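Local atomic coordinates of tRNA-splicing endonuclease (Sulfolobus tokodaii, PDB entry 2CV8), a protein that probably removes introns from precursor tRNAs by cutting at both splice sites, leaving 2',3'-cyclic phosphate and 5'-hydroxyl ends. Residues R19-M24 against S44-S49; L90-E95 against V163-G168; A115-T118 against I123-A126; L129-D134 against L145-V150. All blocks are in the same frame, centred on the assembly; numbering follows the deposited sequence.

Interaction 1 (R19-M24 against S44-S49); sequences RLIYKM and SELILS
I21 and Y22, neighbours on helix 15-25, meet L46 and L48, two residues apart on strand 46-49, in a wholly apolar contact that illustrates how the side of a helix is fitted to one face of a sheet. The bumps are branched. The two methyls of L46 part to serve different partners: its CD2 lies 4.2 Å from CD1 of the Y22 ring, while its CD1 turns to I21. In return, CG2 of I21 projects into the shallow hollow between the two leucines, 4.5 Å from L46 CD1 and 4.3 Å from L48 CD1. The Y22 side chain stands at about a right angle to that of L46. Its CG lies anti to the backbone N (chi1 -172°), which swings the ring out from the helix, and its carbon CD1, rather than the hydroxyl, is the atom nearest the leucine. The hydroxyl has its own partner, a hydrogen bond with the carbonyl oxygen of P36. Beside the hollow, I12 of strand 9-12 touches both I21 and L46, and L56 of helix 50-58 touches I21 and L48. The two segment axes approach to 9.4 Å and cross at 52°, a separation filled by one layer of side chains from each side. Such a helix laid over a mixed sheet belongs to the alpha/beta build of the N-terminal domain of tRNA-intron endonucleases.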
# COMPACT_ATOMS: atom_id res chain seq x y z
N ARG B 19 26.77 26.10 1.67
CA ARG B 19 27.48 25.11 0.86
C ARG B 19 28.00 23.92 1.66
O ARG B 19 28.11 22.81 1.13
CB ARG B 19 28.65 25.76 0.12
CG ARG B 19 28.23 26.67 -1.01
CD ARG B 19 29.41 27.35 -1.64
NE ARG B 19 29.03 28.11 -2.84
CZ ARG B 19 29.88 28.84 -3.55
NH1 ARG B 19 31.15 28.93 -3.19
NH2 ARG B 19 29.45 29.48 -4.63
N LEU B 20 28.35 24.15 2.93
CA LEU B 20 28.86 23.08 3.78
C LEU B 20 27.72 22.15 4.20
O LEU B 20 27.82 20.92 4.06
CB LEU B 20 29.54 23.66 5.02
CG LEU B 20 30.75 24.56 4.74
CD1 LEU B 20 31.37 24.99 6.06
CD2 LEU B 20 31.77 23.82 3.89
N ILE B 21 26.64 22.73 4.71
CA ILE B 21 25.47 21.97 5.13
C ILE B 21 24.93 21.14 3.97
O ILE B 21 24.43 20.03 4.15
CB ILE B 21 24.37 22.92 5.65
CG1 ILE B 21 24.88 23.70 6.87
CG2 ILE B 21 23.12 22.12 6.02
CD1 ILE B 21 23.96 24.80 7.36
N TYR B 22 25.03 21.68 2.76
CA TYR B 22 24.54 21.00 1.58
C TYR B 22 25.51 19.89 1.20
O TYR B 22 25.10 18.81 0.79
CB TYR B 22 24.40 21.98 0.42
CG TYR B 22 23.71 21.38 -0.78
CD1 TYR B 22 22.34 21.14 -0.78
CD2 TYR B 22 24.44 21.05 -1.92
CE1 TYR B 22 21.70 20.57 -1.88
CE2 TYR B 22 23.81 20.47 -3.03
CZ TYR B 22 22.44 20.24 -3.01
OH TYR B 22 21.84 19.69 -4.11
N LYS B 23 26.80 20.17 1.32
CA LYS B 23 27.81 19.17 0.99
C LYS B 23 27.65 17.96 1.90
O LYS B 23 27.74 16.82 1.44
CB LYS B 23 29.22 19.75 1.13
CG LYS B 23 29.83 20.23 -0.18
CD LYS B 23 31.29 20.61 -0.03
CE LYS B 23 31.94 20.87 -1.38
NZ LYS B 23 31.28 21.97 -2.14
N MSE B 24 27.41 18.22 3.19
CA MSE B 24 27.24 17.16 4.18
C MSE B 24 26.49 15.96 3.61
O MSE B 24 26.94 14.82 3.75
CB MSE B 24 26.49 17.69 5.41
CG MSE B 24 27.27 18.67 6.28
SE MSE B 24 26.25 19.26 7.85
CE MSE B 24 25.93 17.50 8.59
N SER B 44 23.01 31.19 -3.35
CA SER B 44 21.90 31.79 -2.65
C SER B 44 21.68 31.05 -1.35
O SER B 44 22.05 29.89 -1.22
CB SER B 44 20.64 31.74 -3.52
OG SER B 44 20.33 30.41 -3.89
N GLU B 45 21.09 31.74 -0.38
CA GLU B 45 20.81 31.18 0.93
C GLU B 45 20.20 29.79 0.86
O GLU B 45 19.32 29.52 0.06
CB GLU B 45 19.88 32.11 1.72
CG GLU B 45 18.87 32.87 0.88
CD GLU B 45 19.40 34.20 0.39
OE1 GLU B 45 18.60 35.01 -0.13
OE2 GLU B 45 20.61 34.44 0.53
N LEU B 46 20.70 28.90 1.70
CA LEU B 46 20.23 27.53 1.75
C LEU B 46 18.95 27.51 2.56
O LEU B 46 18.88 28.09 3.64
CB LEU B 46 21.31 26.66 2.41
CG LEU B 46 21.38 25.13 2.25
CD1 LEU B 46 20.48 24.45 3.25
CD2 LEU B 46 21.00 24.77 0.81
N ILE B 47 17.91 26.87 2.04
CA ILE B 47 16.66 26.78 2.78
C ILE B 47 16.37 25.36 3.26
O ILE B 47 16.25 24.44 2.47
CB ILE B 47 15.49 27.32 1.94
CG1 ILE B 47 15.56 28.85 1.95
CG2 ILE B 47 14.16 26.84 2.51
CD1 ILE B 47 14.32 29.54 1.46
N LEU B 48 16.28 25.20 4.57
CA LEU B 48 16.02 23.91 5.18
C LEU B 48 14.61 23.85 5.74
O LEU B 48 14.11 24.83 6.28
CB LEU B 48 17.00 23.64 6.33
CG LEU B 48 18.49 23.41 6.04
CD1 LEU B 48 19.23 23.21 7.37
CD2 LEU B 48 18.67 22.19 5.11
N SER B 49 13.99 22.69 5.62
CA SER B 49 12.65 22.49 6.14
C SER B 49 12.80 22.14 7.62
O SER B 49 13.89 21.74 8.05
CB SER B 49 11.97 21.34 5.41
OG SER B 49 12.66 20.12 5.61

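Interaction 2 (L90-E95 against V163-G168); sequences LYSVYE and VNLTNG
S92 and V93 of helix 87-99 rest on V163 in a small, partly buried apolar contact, placed where strand 157-163 runs out into the loop leading to strand 170-178. V163 does most of the work, and its two methyls divide the helix between them. CG1 comes against S92, 3.4 Å from its CB and 3.6 Å from its OG. The other methyl, CG2, meets CG2 of V93 at 3.6 Å and also borders S92 CB, so that the fork of the valine bridges two successive residues of the helix. With CG1 anti to the backbone N (chi1 -178°), both branches are turned to the helix. The contact is one piece of the catalytic C-terminal domain, of the PDDEXK clan, in which helix 87-99 lies against a mixed five-stranded sheet; V93 continues on to V130 and A132 of the adjacent strand 128-134. Replacing V163 with an alanine would remove both methyls and would probably leave a gap beneath S92 and V93 where helix and strand end now meet. S92 presents a polar group to this apolar patch, but its OG is hydrogen-bonded to the carbonyl oxygen of R88, one turn earlier. Further along the loop, L165 reaches back with CD1 to 4.1 Å from S92 OG.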
# COMPACT_ATOMS: atom_id res chain seq x y z
N LEU B 90 6.35 12.06 9.72
CA LEU B 90 7.30 12.49 8.69
C LEU B 90 8.73 12.56 9.20
O LEU B 90 9.67 12.16 8.52
CB LEU B 90 6.90 13.84 8.11
CG LEU B 90 5.68 13.85 7.18
CD1 LEU B 90 5.35 15.27 6.81
CD2 LEU B 90 5.94 13.01 5.94
N TYR B 91 8.90 13.08 10.42
CA TYR B 91 10.24 13.17 10.98
C TYR B 91 10.74 11.77 11.35
O TYR B 91 11.93 11.47 11.23
CB TYR B 91 10.26 14.06 12.23
CG TYR B 91 11.63 14.12 12.86
CD1 TYR B 91 12.66 14.88 12.29
CD2 TYR B 91 11.94 13.34 13.98
CE1 TYR B 91 13.96 14.85 12.81
CE2 TYR B 91 13.23 13.30 14.50
CZ TYR B 91 14.24 14.06 13.91
OH TYR B 91 15.51 14.02 14.43
N SER B 92 9.83 10.91 11.78
CA SER B 92 10.21 9.55 12.15
C SER B 92 10.81 8.81 10.97
O SER B 92 11.84 8.15 11.12
CB SER B 92 9.00 8.78 12.69
OG SER B 92 8.60 9.31 13.95
N VAL B 93 10.19 8.92 9.80
CA VAL B 93 10.73 8.25 8.62
C VAL B 93 11.97 9.00 8.12
O VAL B 93 12.97 8.38 7.74
CB VAL B 93 9.70 8.16 7.45
CG1 VAL B 93 10.31 7.37 6.29
CG2 VAL B 93 8.42 7.49 7.90
N TYR B 94 11.92 10.33 8.11
CA TYR B 94 13.07 11.09 7.65
C TYR B 94 14.31 10.66 8.42
O TYR B 94 15.31 10.26 7.83
CB TYR B 94 12.89 12.59 7.88
CG TYR B 94 14.07 13.38 7.34
CD1 TYR B 94 14.12 13.76 6.01
CD2 TYR B 94 15.14 13.69 8.15
CE1 TYR B 94 15.23 14.42 5.49
CE2 TYR B 94 16.26 14.35 7.65
CZ TYR B 94 16.29 14.71 6.32
OH TYR B 94 17.42 15.31 5.82
N GLU B 95 14.21 10.77 9.74
CA GLU B 95 15.30 10.43 10.64
C GLU B 95 15.78 8.99 10.48
O GLU B 95 16.97 8.75 10.29
CB GLU B 95 14.84 10.64 12.08
CG GLU B 95 15.90 10.35 13.11
CD GLU B 95 15.34 10.40 14.51
OE1 GLU B 95 14.45 9.57 14.80
OE2 GLU B 95 15.79 11.27 15.30
N VAL B 163 4.89 4.23 10.80
CA VAL B 163 5.50 4.56 12.07
C VAL B 163 4.63 4.36 13.30
O VAL B 163 3.45 4.70 13.29
CB VAL B 163 5.97 6.04 12.07
CG1 VAL B 163 6.66 6.39 13.37
CG2 VAL B 163 6.90 6.29 10.89
N ASN B 164 5.22 3.82 14.35
CA ASN B 164 4.54 3.65 15.63
C ASN B 164 5.07 4.80 16.48
O ASN B 164 6.25 4.81 16.86
CB ASN B 164 4.91 2.32 16.27
CG ASN B 164 4.41 2.20 17.70
OD1 ASN B 164 4.73 1.24 18.40
ND2 ASN B 164 3.62 3.18 18.14
N LEU B 165 4.23 5.77 16.79
CA LEU B 165 4.69 6.90 17.58
C LEU B 165 5.06 6.54 19.01
O LEU B 165 5.72 7.32 19.70
CB LEU B 165 3.66 8.03 17.58
CG LEU B 165 3.51 8.81 16.27
CD1 LEU B 165 4.89 9.19 15.71
CD2 LEU B 165 2.76 7.95 15.27
N THR B 166 4.67 5.35 19.45
CA THR B 166 4.98 4.93 20.81
C THR B 166 6.42 4.42 20.93
O THR B 166 7.26 5.08 21.54
CB THR B 166 4.00 3.85 21.31
OG1 THR B 166 2.67 4.38 21.29
CG2 THR B 166 4.34 3.45 22.73
N ASN B 167 6.71 3.26 20.34
CA ASN B 167 8.05 2.71 20.41
C ASN B 167 9.02 3.29 19.37
O ASN B 167 10.23 3.03 19.43
CB ASN B 167 8.02 1.18 20.26
CG ASN B 167 7.42 0.74 18.95
OD1 ASN B 167 7.65 1.35 17.92
ND2 ASN B 167 6.65 -0.35 18.98
N GLY B 168 8.49 4.06 18.43
CA GLY B 168 9.32 4.66 17.40
C GLY B 168 9.78 3.69 16.31
O GLY B 168 10.57 4.06 15.44

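Interaction 3 (A115-T118 against I123-A126); sequences AVYT and IEHA
T118 and H125 make the closest approach of two backbones that run roughly antiparallel here, yet no direct hydrogen bond joins the segments. A water supplies the polar link instead: it accepts from T118 N at 3.2 Å and also links to A126 O, tying T118 to the returning loop. The second kind of contact is a carbonyl against a ring. T118 O stands 3.2 Å above one face of the H125 imidazole, offset toward its rim, while the T118 methyl CG2 lies beside ND1. Since the oxygen sits over the face, it does not serve as an acceptor for ND1. Third come the contacts of the Y117 ring, whose CD2 is 3.6 Å from E124 OE2 and 3.6 Å from H125 O. The E124 chain bends at chi2 (70°) to bring its carboxylate back to the ring, with the two planes 83° apart. Taking Y117 down to an alanine would remove the ring and hydroxyl, and would probably open a gap beside the E124 carboxylate and the H125 carbonyl, which would lose the ring they now border. Y117 and H125 are predicted active-site residues, as is K156, whose side chain lies about 6 Å from that of Y117. With one water bridge and glancing contacts on an exposed surface, H125 itself is poorly ordered, consistent with a loop that can probably adjust.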
# COMPACT_ATOMS: atom_id res chain seq x y z
N ALA B 115 12.00 11.30 -1.42
CA ALA B 115 12.69 10.72 -2.57
C ALA B 115 14.00 10.24 -1.95
O ALA B 115 14.94 11.01 -1.76
CB ALA B 115 12.95 11.77 -3.61
N VAL B 116 14.05 8.96 -1.61
CA VAL B 116 15.22 8.38 -0.98
C VAL B 116 16.25 7.87 -1.98
O VAL B 116 15.91 7.18 -2.94
CB VAL B 116 14.81 7.23 -0.04
CG1 VAL B 116 15.97 6.79 0.79
CG2 VAL B 116 13.67 7.69 0.85
N TYR B 117 17.52 8.22 -1.74
CA TYR B 117 18.64 7.83 -2.60
C TYR B 117 19.76 7.05 -1.90
O TYR B 117 20.10 7.33 -0.75
CB TYR B 117 19.33 9.06 -3.20
CG TYR B 117 18.49 9.91 -4.12
CD1 TYR B 117 17.47 10.71 -3.62
CD2 TYR B 117 18.73 9.90 -5.49
CE1 TYR B 117 16.70 11.49 -4.48
CE2 TYR B 117 17.97 10.68 -6.35
CZ TYR B 117 16.95 11.47 -5.84
OH TYR B 117 16.16 12.20 -6.69
N THR B 118 20.38 6.12 -2.62
CA THR B 118 21.53 5.38 -2.08
C THR B 118 22.72 5.97 -2.85
O THR B 118 22.77 5.87 -4.07
CB THR B 118 21.48 3.86 -2.38
OG1 THR B 118 20.58 3.22 -1.47
CG2 THR B 118 22.87 3.25 -2.23
N ILE B 123 28.96 7.24 -6.78
CA ILE B 123 27.84 6.31 -6.95
C ILE B 123 26.49 6.98 -6.72
O ILE B 123 26.20 7.50 -5.65
CB ILE B 123 27.98 5.09 -6.00
CG1 ILE B 123 29.15 4.21 -6.47
CG2 ILE B 123 26.67 4.30 -5.97
CD1 ILE B 123 29.43 3.00 -5.58
N GLU B 124 25.67 6.97 -7.77
CA GLU B 124 24.34 7.57 -7.75
C GLU B 124 23.35 6.49 -8.15
O GLU B 124 23.62 5.70 -9.05
CB GLU B 124 24.28 8.72 -8.76
CG GLU B 124 23.05 9.60 -8.64
CD GLU B 124 23.06 10.43 -7.38
OE1 GLU B 124 23.98 11.25 -7.22
OE2 GLU B 124 22.14 10.27 -6.54
N HIS B 125 22.20 6.45 -7.48
CA HIS B 125 21.18 5.45 -7.79
C HIS B 125 19.81 6.09 -8.04
O HIS B 125 19.61 7.28 -7.79
CB HIS B 125 21.06 4.43 -6.64
CG HIS B 125 22.30 3.62 -6.41
ND1 HIS B 125 22.42 2.73 -5.37
CD2 HIS B 125 23.47 3.56 -7.09
CE1 HIS B 125 23.61 2.16 -5.41
NE2 HIS B 125 24.27 2.64 -6.44
N ALA B 126 18.87 5.29 -8.54
CA ALA B 126 17.52 5.77 -8.81
C ALA B 126 16.85 6.00 -7.45
O ALA B 126 17.12 5.29 -6.49
CB ALA B 126 16.73 4.74 -9.62
O HOH W 1 18.70 4.39 -4.78

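Interaction 4 (L129-D134 against L145-V150); sequences LVIALD and LGFGRV
F147, on helix 141-151, lays its ring alongside I131 of strand 128-134 with its tip toward L133, and the contact can be read outward along that one side chain. CB points from the helix to the strand, and chi1 of -82° sets CG anti to the carbonyl carbon, so the ring extends across the gap rather than back along the helix. CB and CG serve as the stalk; the touching starts one atom further out. CD2 lies 3.8 Å from I131 CD1, and the next ring carbon, CE2, is equally 3.8 Å from that same methyl. CE2 also comes within 4.0 Å of I131 CG2, so both branches of the isoleucine touch the ring, CD1 obliquely. At the tip, CZ is 4.2 Å from I131 CG2 and 4.3 Å from CD2 of L133, which meets the ring at its edge, near its plane. The elements joined here form a beta-alpha-beta crossover: strand 128-134 leads through helix 141-151 to strand 157-163, its parallel neighbour in the sheet of the catalytic domain. L160 on that second strand packs on both L133 and F147, as does I139 of strand 138-140, adding to the apolar surroundings of the ring. On I131, CG2 stands anti to the backbone N while CG1 carries CD1 out to the phenyl, which is how two branches reach it. Beyond L133, the strand meets the second subunit, where S141 of that chain packs on L133 and its OG is hydrogen-bonded to D134 O.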
# COMPACT_ATOMS: atom_id res chain seq x y z
N LEU B 129 10.69 6.17 -3.74
CA LEU B 129 9.68 7.10 -3.25
C LEU B 129 9.02 6.52 -2.01
O LEU B 129 8.56 5.38 -2.00
CB LEU B 129 8.63 7.34 -4.33
CG LEU B 129 8.85 8.54 -5.25
CD1 LEU B 129 10.33 8.82 -5.45
CD2 LEU B 129 8.16 8.26 -6.56
N VAL B 130 8.99 7.31 -0.94
CA VAL B 130 8.40 6.85 0.30
C VAL B 130 7.28 7.76 0.77
O VAL B 130 7.35 8.98 0.64
CB VAL B 130 9.47 6.77 1.46
CG1 VAL B 130 8.84 6.17 2.71
CG2 VAL B 130 10.67 5.93 1.03
N ILE B 131 6.25 7.15 1.31
CA ILE B 131 5.12 7.87 1.85
C ILE B 131 4.98 7.44 3.30
O ILE B 131 4.72 6.26 3.57
CB ILE B 131 3.83 7.55 1.09
CG1 ILE B 131 3.81 8.35 -0.22
CG2 ILE B 131 2.62 7.83 1.96
CD1 ILE B 131 2.70 7.98 -1.15
N ALA B 132 5.18 8.38 4.22
CA ALA B 132 5.09 8.09 5.64
C ALA B 132 3.64 7.95 6.09
O ALA B 132 2.76 8.70 5.66
CB ALA B 132 5.79 9.17 6.44
N LEU B 133 3.40 6.98 6.97
CA LEU B 133 2.06 6.74 7.47
C LEU B 133 2.02 6.38 8.95
O LEU B 133 2.98 5.84 9.50
CB LEU B 133 1.41 5.62 6.66
CG LEU B 133 0.08 5.97 6.01
CD1 LEU B 133 0.17 7.30 5.25
CD2 LEU B 133 -0.33 4.84 5.10
N ASP B 134 0.90 6.71 9.56
CA ASP B 134 0.65 6.43 10.97
C ASP B 134 -0.02 5.05 10.93
O ASP B 134 -1.07 4.88 10.31
CB ASP B 134 -0.24 7.54 11.52
CG ASP B 134 -0.87 7.20 12.85
OD1 ASP B 134 -0.36 6.32 13.59
OD2 ASP B 134 -1.89 7.85 13.17
N LEU B 145 -5.81 3.79 -4.00
CA LEU B 145 -5.78 3.80 -5.45
C LEU B 145 -4.91 4.98 -5.90
O LEU B 145 -4.22 4.90 -6.91
CB LEU B 145 -7.19 3.93 -6.02
CG LEU B 145 -8.08 2.69 -5.86
CD1 LEU B 145 -9.51 3.00 -6.30
CD2 LEU B 145 -7.53 1.56 -6.69
N GLY B 146 -4.93 6.07 -5.13
CA GLY B 146 -4.12 7.23 -5.46
C GLY B 146 -2.65 6.90 -5.28
O GLY B 146 -1.79 7.47 -5.95
N PHE B 147 -2.37 5.98 -4.36
CA PHE B 147 -1.02 5.53 -4.08
C PHE B 147 -0.49 4.87 -5.34
O PHE B 147 0.42 5.39 -5.99
CB PHE B 147 -1.01 4.49 -2.94
CG PHE B 147 -1.06 5.08 -1.55
CD1 PHE B 147 -1.35 4.26 -0.45
CD2 PHE B 147 -0.79 6.43 -1.32
CE1 PHE B 147 -1.36 4.77 0.84
CE2 PHE B 147 -0.79 6.96 -0.01
CZ PHE B 147 -1.08 6.12 1.07
N GLY B 148 -1.08 3.72 -5.69
CA GLY B 148 -0.68 2.97 -6.88
C GLY B 148 -0.74 3.73 -8.19
O GLY B 148 -0.51 3.17 -9.26
N ARG B 149 -1.06 5.02 -8.10
CA ARG B 149 -1.17 5.91 -9.25
C ARG B 149 0.14 6.68 -9.36
O ARG B 149 0.68 6.85 -10.45
CB ARG B 149 -2.33 6.88 -9.03
CG ARG B 149 -2.63 7.87 -10.15
CD ARG B 149 -3.79 8.77 -9.74
NE ARG B 149 -4.95 8.00 -9.29
CZ ARG B 149 -5.83 8.43 -8.39
NH1 ARG B 149 -5.69 9.63 -7.83
NH2 ARG B 149 -6.85 7.65 -8.04
N VAL B 150 0.64 7.14 -8.22
CA VAL B 150 1.90 7.87 -8.20
C VAL B 150 3.02 6.87 -8.48
O VAL B 150 4.06 7.23 -9.02
CB VAL B 150 2.17 8.55 -6.81
CG1 VAL B 150 0.97 9.39 -6.38
CG2 VAL B 150 2.51 7.50 -5.77

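The four contacts differ in burial and in chemistry together. Interaction 1, in the N-terminal domain, is buried, purely apolar and touches none of the others; interactions 2 and 4, both partly buried, set respectively a serine and a valine against a valine, and a phenylalanine against isoleucine and leucine. Strand 128-134 of interaction 4 also touches interaction 2: A132 packs against V93 and L90 of helix 87-99, and V163 N is probably hydrogen-bonded to L133 O; with I131 and L133 facing helix 141-151, the sheet carries a helix on each side. Interaction 3, on the surface, is polar, water-bridged and holds two predicted active-site residues. Its strand 114-117 belongs to the same sheet, V116 packing on V130.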